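Local coordinates for protein siroheme decarboxylase (Hydrogenobacter thermophilus, PDB 4CH7) that catalyses the decarboxylation of siroheme to 12,18-didecarboxysiroheme, a step in heme d1 biosynthesis, at residues L133-V138 against N274-M279; Q76-V81 against F101-T106. All coordinates share one frame; numbering follows the deposited sequence.

Interaction 1: L133-V138 against N274-M279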
ATOM      1  N   LEU A 133      -5.320  18.216   3.700  1.00 43.82           N
ATOM      2  CA  LEU A 133      -4.651  17.570   4.819  1.00 42.64           C
ATOM      3  C   LEU A 133      -3.508  16.694   4.324  1.00 46.28           C
ATOM      4  O   LEU A 133      -3.612  16.056   3.273  1.00 43.59           O
ATOM      5  CB  LEU A 133      -5.642  16.726   5.620  1.00 50.33           C
ATOM      6  CG  LEU A 133      -6.832  17.462   6.227  1.00 51.83           C
ATOM      7  CD1 LEU A 133      -7.758  16.493   6.932  1.00 45.27           C
ATOM      8  CD2 LEU A 133      -6.362  18.544   7.181  1.00 47.72           C
ATOM      9  N   VAL A 134      -2.415  16.682   5.079  1.00 46.42           N
ATOM     10  CA  VAL A 134      -1.282  15.820   4.777  1.00 49.61           C
ATOM     11  C   VAL A 134      -1.001  14.948   5.994  1.00 43.27           C
ATOM     12  O   VAL A 134      -0.331  15.375   6.940  1.00 42.33           O
ATOM     13  CB  VAL A 134      -0.037  16.636   4.371  1.00 41.20           C
ATOM     14  CG1 VAL A 134       1.162  15.724   4.199  1.00 45.73           C
ATOM     15  CG2 VAL A 134      -0.307  17.398   3.082  1.00 43.39           C
ATOM     16  N   LEU A 135      -1.534  13.729   5.968  1.00 43.05           N
ATOM     17  CA  LEU A 135      -1.466  12.833   7.117  1.00 43.17           C
ATOM     18  C   LEU A 135      -0.570  11.630   6.839  1.00 50.83           C
ATOM     19  O   LEU A 135      -0.786  10.894   5.876  1.00 52.20           O
ATOM     20  CB  LEU A 135      -2.871  12.351   7.497  1.00 38.95           C
ATOM     21  CG  LEU A 135      -3.953  13.427   7.577  1.00 44.22           C
ATOM     22  CD1 LEU A 135      -5.304  12.820   7.923  1.00 50.00           C
ATOM     23  CD2 LEU A 135      -3.577  14.494   8.582  1.00 42.47           C
ATOM     24  N   ARG A 136       0.436  11.434   7.685  1.00 45.99           N
ATOM     25  CA  ARG A 136       1.298  10.266   7.571  1.00 41.07           C
ATOM     26  C   ARG A 136       0.902   9.206   8.588  1.00 44.69           C
ATOM     27  O   ARG A 136       1.066   9.392   9.795  1.00 40.61           O
ATOM     28  CB  ARG A 136       2.766  10.655   7.730  1.00 44.35           C
ATOM     29  CG  ARG A 136       3.333  11.336   6.497  1.00 43.63           C
ATOM     30  CD  ARG A 136       4.783  11.735   6.681  1.00 51.10           C
ATOM     31  NE  ARG A 136       5.323  12.341   5.468  1.00 42.14           N
ATOM     32  CZ  ARG A 136       5.141  13.614   5.130  1.00 51.08           C
ATOM     33  NH1 ARG A 136       4.430  14.416   5.909  1.00 38.46           N
ATOM     34  NH2 ARG A 136       5.663  14.089   4.008  1.00 42.50           N
ATOM     35  N   VAL A 137       0.375   8.095   8.087  1.00 50.20           N
ATOM     36  CA  VAL A 137      -0.103   7.017   8.939  1.00 49.05           C
ATOM     37  C   VAL A 137       0.855   5.829   8.924  1.00 51.25           C
ATOM     38  O   VAL A 137       1.629   5.655   7.982  1.00 53.11           O
ATOM     39  CB  VAL A 137      -1.507   6.551   8.512  1.00 44.99           C
ATOM     40  CG1 VAL A 137      -2.496   7.700   8.600  1.00 42.33           C
ATOM     41  CG2 VAL A 137      -1.480   5.989   7.098  1.00 47.59           C
ATOM     42  N   VAL A 138       0.805   5.029   9.984  1.00 46.57           N
ATOM     43  CA  VAL A 138       1.589   3.806  10.072  1.00 49.96           C
ATOM     44  C   VAL A 138       0.625   2.650  10.301  1.00 51.10           C
ATOM     45  O   VAL A 138      -0.250   2.736  11.161  1.00 44.91           O
ATOM     46  CB  VAL A 138       2.582   3.855  11.241  1.00 42.36           C
ATOM     47  CG1 VAL A 138       3.647   2.784  11.071  1.00 57.16           C
ATOM     48  CG2 VAL A 138       3.220   5.227  11.338  1.00 69.21           C
ATOM     49  N   ASN A 274      -6.128  10.242  15.726  1.00 43.17           N
ATOM     50  CA  ASN A 274      -4.843   9.553  15.668  1.00 45.65           C
ATOM     51  C   ASN A 274      -4.969   8.053  15.387  1.00 48.70           C
ATOM     52  O   ASN A 274      -3.970   7.379  15.119  1.00 45.70           O
ATOM     53  CB  ASN A 274      -4.046   9.787  16.956  1.00 43.58           C
ATOM     54  CG  ASN A 274      -4.814   9.387  18.205  1.00 57.81           C
ATOM     55  OD1 ASN A 274      -6.043   9.385  18.216  1.00 53.39           O
ATOM     56  ND2 ASN A 274      -4.089   9.055  19.268  1.00 53.15           N
ATOM     57  N   LEU A 275      -6.191   7.527  15.456  1.00 46.96           N
ATOM     58  CA  LEU A 275      -6.421   6.118  15.136  1.00 49.29           C
ATOM     59  C   LEU A 275      -7.364   5.950  13.951  1.00 40.02           C
ATOM     60  O   LEU A 275      -8.498   6.434  13.969  1.00 45.31           O
ATOM     61  CB  LEU A 275      -6.947   5.348  16.351  1.00 48.14           C
ATOM     62  CG  LEU A 275      -7.196   3.854  16.131  1.00 48.08           C
ATOM     63  CD1 LEU A 275      -5.958   3.177  15.585  1.00 50.03           C
ATOM     64  CD2 LEU A 275      -7.629   3.186  17.417  1.00 56.07           C
ATOM     65  N   PHE A 276      -6.877   5.266  12.918  1.00 41.46           N
ATOM     66  CA  PHE A 276      -7.671   4.987  11.725  1.00 45.96           C
ATOM     67  C   PHE A 276      -8.010   3.502  11.697  1.00 43.97           C
ATOM     68  O   PHE A 276      -7.147   2.660  11.953  1.00 39.97           O
ATOM     69  CB  PHE A 276      -6.904   5.358  10.451  1.00 45.34           C
ATOM     70  CG  PHE A 276      -6.732   6.845  10.235  1.00 53.74           C
ATOM     71  CD1 PHE A 276      -6.724   7.739  11.303  1.00 52.46           C
ATOM     72  CD2 PHE A 276      -6.578   7.347   8.950  1.00 59.37           C
ATOM     73  CE1 PHE A 276      -6.561   9.104  11.096  1.00 50.38           C
ATOM     74  CE2 PHE A 276      -6.417   8.710   8.731  1.00 45.63           C
ATOM     75  CZ  PHE A 276      -6.407   9.589   9.807  1.00 42.54           C
ATOM     76  N   ALA A 277      -9.264   3.180  11.396  1.00 43.22           N
ATOM     77  CA  ALA A 277      -9.679   1.784  11.290  1.00 48.39           C
ATOM     78  C   ALA A 277     -10.640   1.585  10.129  1.00 42.97           C
ATOM     79  O   ALA A 277     -11.778   2.052  10.172  1.00 49.03           O
ATOM     80  CB  ALA A 277     -10.312   1.304  12.589  1.00 44.99           C
HETATM   81  N   MSE A 278     -10.178   0.883   9.098  1.00 42.74           N
HETATM   82  CA  MSE A 278     -11.012   0.611   7.937  1.00 39.13           C
HETATM   83  C   MSE A 278     -12.156  -0.312   8.323  1.00 53.12           C
HETATM   84  O   MSE A 278     -11.939  -1.440   8.765  1.00 48.63           O
HETATM   85  CB  MSE A 278     -10.193  -0.025   6.815  1.00 44.62           C
HETATM   86  CG  MSE A 278      -8.995   0.793   6.350  1.00 68.27           C
HETATM   87 SE   MSE A 278      -9.419   2.642   5.925  1.00 83.89          SE
HETATM   88  CE  MSE A 278      -8.776   3.461   7.561  1.00 48.14           C
HETATM   89  N   MSE A 279     -13.380   0.179   8.167  1.00 52.54           N
HETATM   90  CA  MSE A 279     -14.554  -0.637   8.435  1.00 58.14           C
HETATM   91  C   MSE A 279     -15.272  -0.992   7.139  1.00 65.17           C
HETATM   92  O   MSE A 279     -15.182  -0.272   6.139  1.00 54.21           O
HETATM   93  CB  MSE A 279     -15.513   0.068   9.398  1.00 55.03           C
HETATM   94  CG  MSE A 279     -15.052   0.103  10.851  1.00 37.70           C
HETATM   95 SE   MSE A 279     -16.196   1.219  11.948  1.00 59.78          SE
HETATM   96  CE  MSE A 279     -15.313   0.993  13.656  1.00 48.80           C
TER
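The closest CA atoms of 133-138 and 274-279, those of Val137 and Phe276, are 8.3 Å apart, and the segments meet through side chains. With chi1 of Phe276 at -71° its CG stands opposite the carbonyl carbon, and the ring reaches across the gap. Its rim runs into Leu135, whose CD1 sits in the ring plane 3.9 Å from Phe276 CZ. Val137 comes from a different side: its CG1 lies over one ring face, displaced toward the rim, and is 4.1 Å from Phe276 CE2. Both aliphatic side chains run roughly perpendicular to that of Phe276. Strands 132-139 and 275-281 are not neighbours in the closed eight-stranded barrel; strand 259-264 runs between them, and the contact bridges it on the barrel's inner side, where Phe276 also touches Leu68. Chain neighbours of these inward groups face outward: Val134 packs on helix 116-126, Leu275 and Ala277 on helix 246-254. A classic beta bulge at Asn274 and Leu275 faces Trp239. The side chain of Val137 is about 10 Å from that of His93, the inferred active-site residue.

Interaction 2: Q76-V81 against F101-T106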
ATOM      1  N   GLN A  76     -19.471  20.219  -7.487  1.00 70.12           N
ATOM      2  CA  GLN A  76     -19.382  20.728  -8.852  1.00 79.45           C
ATOM      3  C   GLN A  76     -18.035  20.380  -9.472  1.00 88.81           C
ATOM      4  O   GLN A  76     -17.943  20.102 -10.669  1.00 90.09           O
ATOM      5  CB  GLN A  76     -19.577  22.247  -8.878  1.00 85.03           C
ATOM      6  CG  GLN A  76     -20.929  22.730  -8.365  1.00 86.71           C
ATOM      7  CD  GLN A  76     -20.939  22.991  -6.870  1.00 88.34           C
ATOM      8  OE1 GLN A  76     -19.903  22.937  -6.206  1.00 90.34           O
ATOM      9  NE2 GLN A  76     -22.118  23.280  -6.332  1.00 88.83           N
ATOM     10  N   LYS A  77     -16.995  20.388  -8.646  1.00 82.87           N
ATOM     11  CA  LYS A  77     -15.634  20.212  -9.133  1.00 80.88           C
ATOM     12  C   LYS A  77     -14.989  18.920  -8.634  1.00 74.39           C
ATOM     13  O   LYS A  77     -13.821  18.662  -8.914  1.00 72.41           O
ATOM     14  CB  LYS A  77     -14.775  21.419  -8.744  1.00 81.92           C
ATOM     15  CG  LYS A  77     -15.423  22.766  -9.039  1.00 88.51           C
ATOM     16  CD  LYS A  77     -15.941  22.831 -10.470  1.00 97.78           C
ATOM     17  CE  LYS A  77     -16.673  24.134 -10.750  1.00 90.90           C
ATOM     18  NZ  LYS A  77     -15.732  25.282 -10.843  1.00 88.24           N
ATOM     19  N   LEU A  78     -15.759  18.110  -7.910  1.00 68.00           N
ATOM     20  CA  LEU A  78     -15.249  16.865  -7.333  1.00 64.52           C
ATOM     21  C   LEU A  78     -14.678  15.919  -8.391  1.00 66.34           C
ATOM     22  O   LEU A  78     -13.539  15.462  -8.271  1.00 63.84           O
ATOM     23  CB  LEU A  78     -16.347  16.163  -6.528  1.00 67.15           C
ATOM     24  CG  LEU A  78     -15.960  15.055  -5.541  1.00 70.69           C
ATOM     25  CD1 LEU A  78     -15.796  13.709  -6.225  1.00 68.01           C
ATOM     26  CD2 LEU A  78     -14.696  15.421  -4.781  1.00 57.70           C
ATOM     27  N   GLU A  79     -15.472  15.626  -9.419  1.00 68.36           N
ATOM     28  CA  GLU A  79     -15.046  14.712 -10.476  1.00 71.51           C
ATOM     29  C   GLU A  79     -13.820  15.218 -11.233  1.00 72.16           C
ATOM     30  O   GLU A  79     -12.871  14.466 -11.450  1.00 77.76           O
ATOM     31  CB  GLU A  79     -16.188  14.424 -11.455  1.00 79.69           C
ATOM     32  CG  GLU A  79     -17.187  13.384 -10.969  1.00 71.38           C
ATOM     33  CD  GLU A  79     -17.773  12.574 -12.106  1.00 83.94           C
ATOM     34  OE1 GLU A  79     -17.041  11.744 -12.684  1.00 83.02           O
ATOM     35  OE2 GLU A  79     -18.966  12.762 -12.419  1.00 83.06           O
ATOM     36  N   GLU A  80     -13.850  16.485 -11.640  1.00 73.72           N
ATOM     37  CA  GLU A  80     -12.719  17.108 -12.325  1.00 74.98           C
ATOM     38  C   GLU A  80     -11.426  16.960 -11.525  1.00 71.31           C
ATOM     39  O   GLU A  80     -10.394  16.548 -12.059  1.00 63.72           O
ATOM     40  CB  GLU A  80     -13.008  18.588 -12.580  1.00 72.21           C
ATOM     41  CG  GLU A  80     -11.814  19.376 -13.091  1.00 87.42           C
ATOM     42  CD  GLU A  80     -12.151  20.829 -13.368  1.00 92.40           C
ATOM     43  OE1 GLU A  80     -13.302  21.235 -13.101  1.00 92.26           O
ATOM     44  OE2 GLU A  80     -11.265  21.562 -13.853  1.00 88.75           O
ATOM     45  N   VAL A  81     -11.496  17.297 -10.240  1.00 66.77           N
ATOM     46  CA  VAL A  81     -10.352  17.184  -9.340  1.00 64.48           C
ATOM     47  C   VAL A  81      -9.913  15.728  -9.174  1.00 65.17           C
ATOM     48  O   VAL A  81      -8.721  15.426  -9.182  1.00 59.77           O
ATOM     49  CB  VAL A  81     -10.663  17.806  -7.962  1.00 63.11           C
ATOM     50  CG1 VAL A  81      -9.573  17.481  -6.959  1.00 63.32           C
ATOM     51  CG2 VAL A  81     -10.827  19.310  -8.086  1.00 65.75           C
ATOM     52  N   PHE A 101     -13.742  17.251   4.245  1.00 67.18           N
ATOM     53  CA  PHE A 101     -12.768  16.830   3.250  1.00 57.44           C
ATOM     54  C   PHE A 101     -13.349  15.610   2.544  1.00 55.13           C
ATOM     55  O   PHE A 101     -13.406  14.519   3.114  1.00 56.33           O
ATOM     56  CB  PHE A 101     -11.423  16.502   3.901  1.00 58.40           C
ATOM     57  CG  PHE A 101     -10.756  17.687   4.543  1.00 53.23           C
ATOM     58  CD1 PHE A 101      -9.942  18.529   3.797  1.00 54.91           C
ATOM     59  CD2 PHE A 101     -10.940  17.958   5.892  1.00 53.93           C
ATOM     60  CE1 PHE A 101      -9.323  19.624   4.383  1.00 53.24           C
ATOM     61  CE2 PHE A 101     -10.326  19.050   6.488  1.00 62.71           C
ATOM     62  CZ  PHE A 101      -9.517  19.885   5.731  1.00 54.91           C
ATOM     63  N   ASN A 102     -13.797  15.806   1.307  1.00 59.64           N
ATOM     64  CA  ASN A 102     -14.564  14.792   0.589  1.00 59.91           C
ATOM     65  C   ASN A 102     -13.744  13.985  -0.416  1.00 54.07           C
ATOM     66  O   ASN A 102     -14.269  13.069  -1.054  1.00 50.85           O
ATOM     67  CB  ASN A 102     -15.748  15.445  -0.124  1.00 59.39           C
ATOM     68  CG  ASN A 102     -15.334  16.654  -0.937  1.00 63.49           C
ATOM     69  OD1 ASN A 102     -14.393  17.360  -0.579  1.00 61.64           O
ATOM     70  ND2 ASN A 102     -16.038  16.903  -2.035  1.00 54.12           N
ATOM     71  N   LEU A 103     -12.470  14.329  -0.570  1.00 46.33           N
ATOM     72  CA  LEU A 103     -11.596  13.576  -1.464  1.00 46.82           C
ATOM     73  C   LEU A 103     -10.333  13.119  -0.741  1.00 54.70           C
ATOM     74  O   LEU A 103      -9.514  13.939  -0.326  1.00 50.21           O
ATOM     75  CB  LEU A 103     -11.236  14.393  -2.708  1.00 52.53           C
ATOM     76  CG  LEU A 103     -10.563  13.581  -3.814  1.00 50.34           C
ATOM     77  CD1 LEU A 103     -11.562  12.614  -4.434  1.00 57.67           C
ATOM     78  CD2 LEU A 103      -9.952  14.473  -4.872  1.00 52.78           C
ATOM     79  N   TRP A 104     -10.182  11.805  -0.602  1.00 59.16           N
ATOM     80  CA  TRP A 104      -9.042  11.227   0.094  1.00 54.54           C
ATOM     81  C   TRP A 104      -8.248  10.312  -0.822  1.00 57.25           C
ATOM     82  O   TRP A 104      -8.798   9.374  -1.405  1.00 50.34           O
ATOM     83  CB  TRP A 104      -9.519  10.435   1.308  1.00 54.57           C
ATOM     84  CG  TRP A 104     -10.032  11.299   2.412  1.00 51.87           C
ATOM     85  CD1 TRP A 104     -11.202  11.997   2.433  1.00 52.70           C
ATOM     86  CD2 TRP A 104      -9.392  11.550   3.670  1.00 44.39           C
ATOM     87  NE1 TRP A 104     -11.327  12.675   3.625  1.00 49.45           N
ATOM     88  CE2 TRP A 104     -10.226  12.414   4.401  1.00 46.24           C
ATOM     89  CE3 TRP A 104      -8.191  11.127   4.246  1.00 43.75           C
ATOM     90  CZ2 TRP A 104      -9.894  12.865   5.685  1.00 42.07           C
ATOM     91  CZ3 TRP A 104      -7.865  11.573   5.516  1.00 45.81           C
ATOM     92  CH2 TRP A 104      -8.712  12.430   6.222  1.00 40.32           C
ATOM     93  N   PHE A 105      -6.954  10.585  -0.948  1.00 52.49           N
ATOM     94  CA  PHE A 105      -6.087   9.712  -1.724  1.00 46.74           C
ATOM     95  C   PHE A 105      -4.756   9.442  -1.033  1.00 51.08           C
ATOM     96  O   PHE A 105      -4.303  10.217  -0.186  1.00 53.06           O
ATOM     97  CB  PHE A 105      -5.881  10.242  -3.150  1.00 49.72           C
ATOM     98  CG  PHE A 105      -5.249  11.600  -3.219  1.00 49.97           C
ATOM     99  CD1 PHE A 105      -6.027  12.746  -3.130  1.00 50.04           C
ATOM    100  CD2 PHE A 105      -3.881  11.731  -3.409  1.00 55.62           C
ATOM    101  CE1 PHE A 105      -5.449  14.002  -3.205  1.00 55.61           C
ATOM    102  CE2 PHE A 105      -3.293  12.980  -3.487  1.00 52.09           C
ATOM    103  CZ  PHE A 105      -4.078  14.119  -3.388  1.00 52.86           C
ATOM    104  N   THR A 106      -4.149   8.317  -1.389  1.00 50.43           N
ATOM    105  CA  THR A 106      -2.831   7.967  -0.885  1.00 51.33           C
ATOM    106  C   THR A 106      -1.788   8.397  -1.904  1.00 55.16           C
ATOM    107  O   THR A 106      -1.841   7.990  -3.066  1.00 53.04           O
ATOM    108  CB  THR A 106      -2.707   6.458  -0.621  1.00 49.15           C
ATOM    109  OG1 THR A 106      -3.632   6.073   0.405  1.00 55.85           O
ATOM    110  CG2 THR A 106      -1.291   6.107  -0.185  1.00 62.80           C
TER
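Leu78 and Leu103 both extend with CG anti to the backbone N (chi1 -164° and -168°), and these rotations carry their branches into the space between helix 75-87 and strand 103-109. Leu78 leaves the helix at a slant, yet its CD2 methyl finishes beside the strand, 4.2 Å from Leu103 CB. Further along the helix, Val81 meets the other end of the same leucine, its CG1 lying 3.7 Å from Leu103 CD2. Leu103 is therefore packed near its root by one helical side chain and at a terminal methyl by another. Asn102 borders this apolar patch. Its ND2 approaches Leu78 CD2 to 3.4 Å as the two side chains pass alongside with opposite headings, but this is a van der Waals contact; the amide nitrogen gives its hydrogen bond to the carbonyl O of Val73, in the loop leading to the helix. Asn102 and Leu103 form a classic beta bulge facing Phe71, which places consecutive residues against the helix. Within the second segment, Trp104 NE1 donates to Phe101 O at 2.8 Å with a bent N-H...O angle of 141°; the oxygen lies close to the indole plane, whereas the nitrogen stands well above the carbonyl plane. Glu96 and Phe312 add further cover to Leu78. A helix laid over the outer face of an antiparallel sheet, with strand 65-71 before it and strand 91-97 after it, is characteristic of the ferredoxin-like beta-alpha-beta unit of AsnC-type ligand-binding domains.

In the fold
Centred about 18 Å apart, the two interactions lie on the same eight-stranded antiparallel barrel and come in series along the chain: interaction 2 is complete before interaction 1 opens. Interaction 2 is local, joining a helix to the outer face of the sheet within the first AsnC-like half, whereas interaction 1 ties that half to the second across the barrel interior. Strand 65-71, flanked by 103-109 and 132-139, lies between them. They meet directly where Leu133 CG packs 3.6 Å from Phe101 CZ and Leu135 CD1 3.7 Å from Trp104 CZ3. One chain thus builds from two related halves a barrel resembling the dimeric alpha-beta barrel of this superfamily.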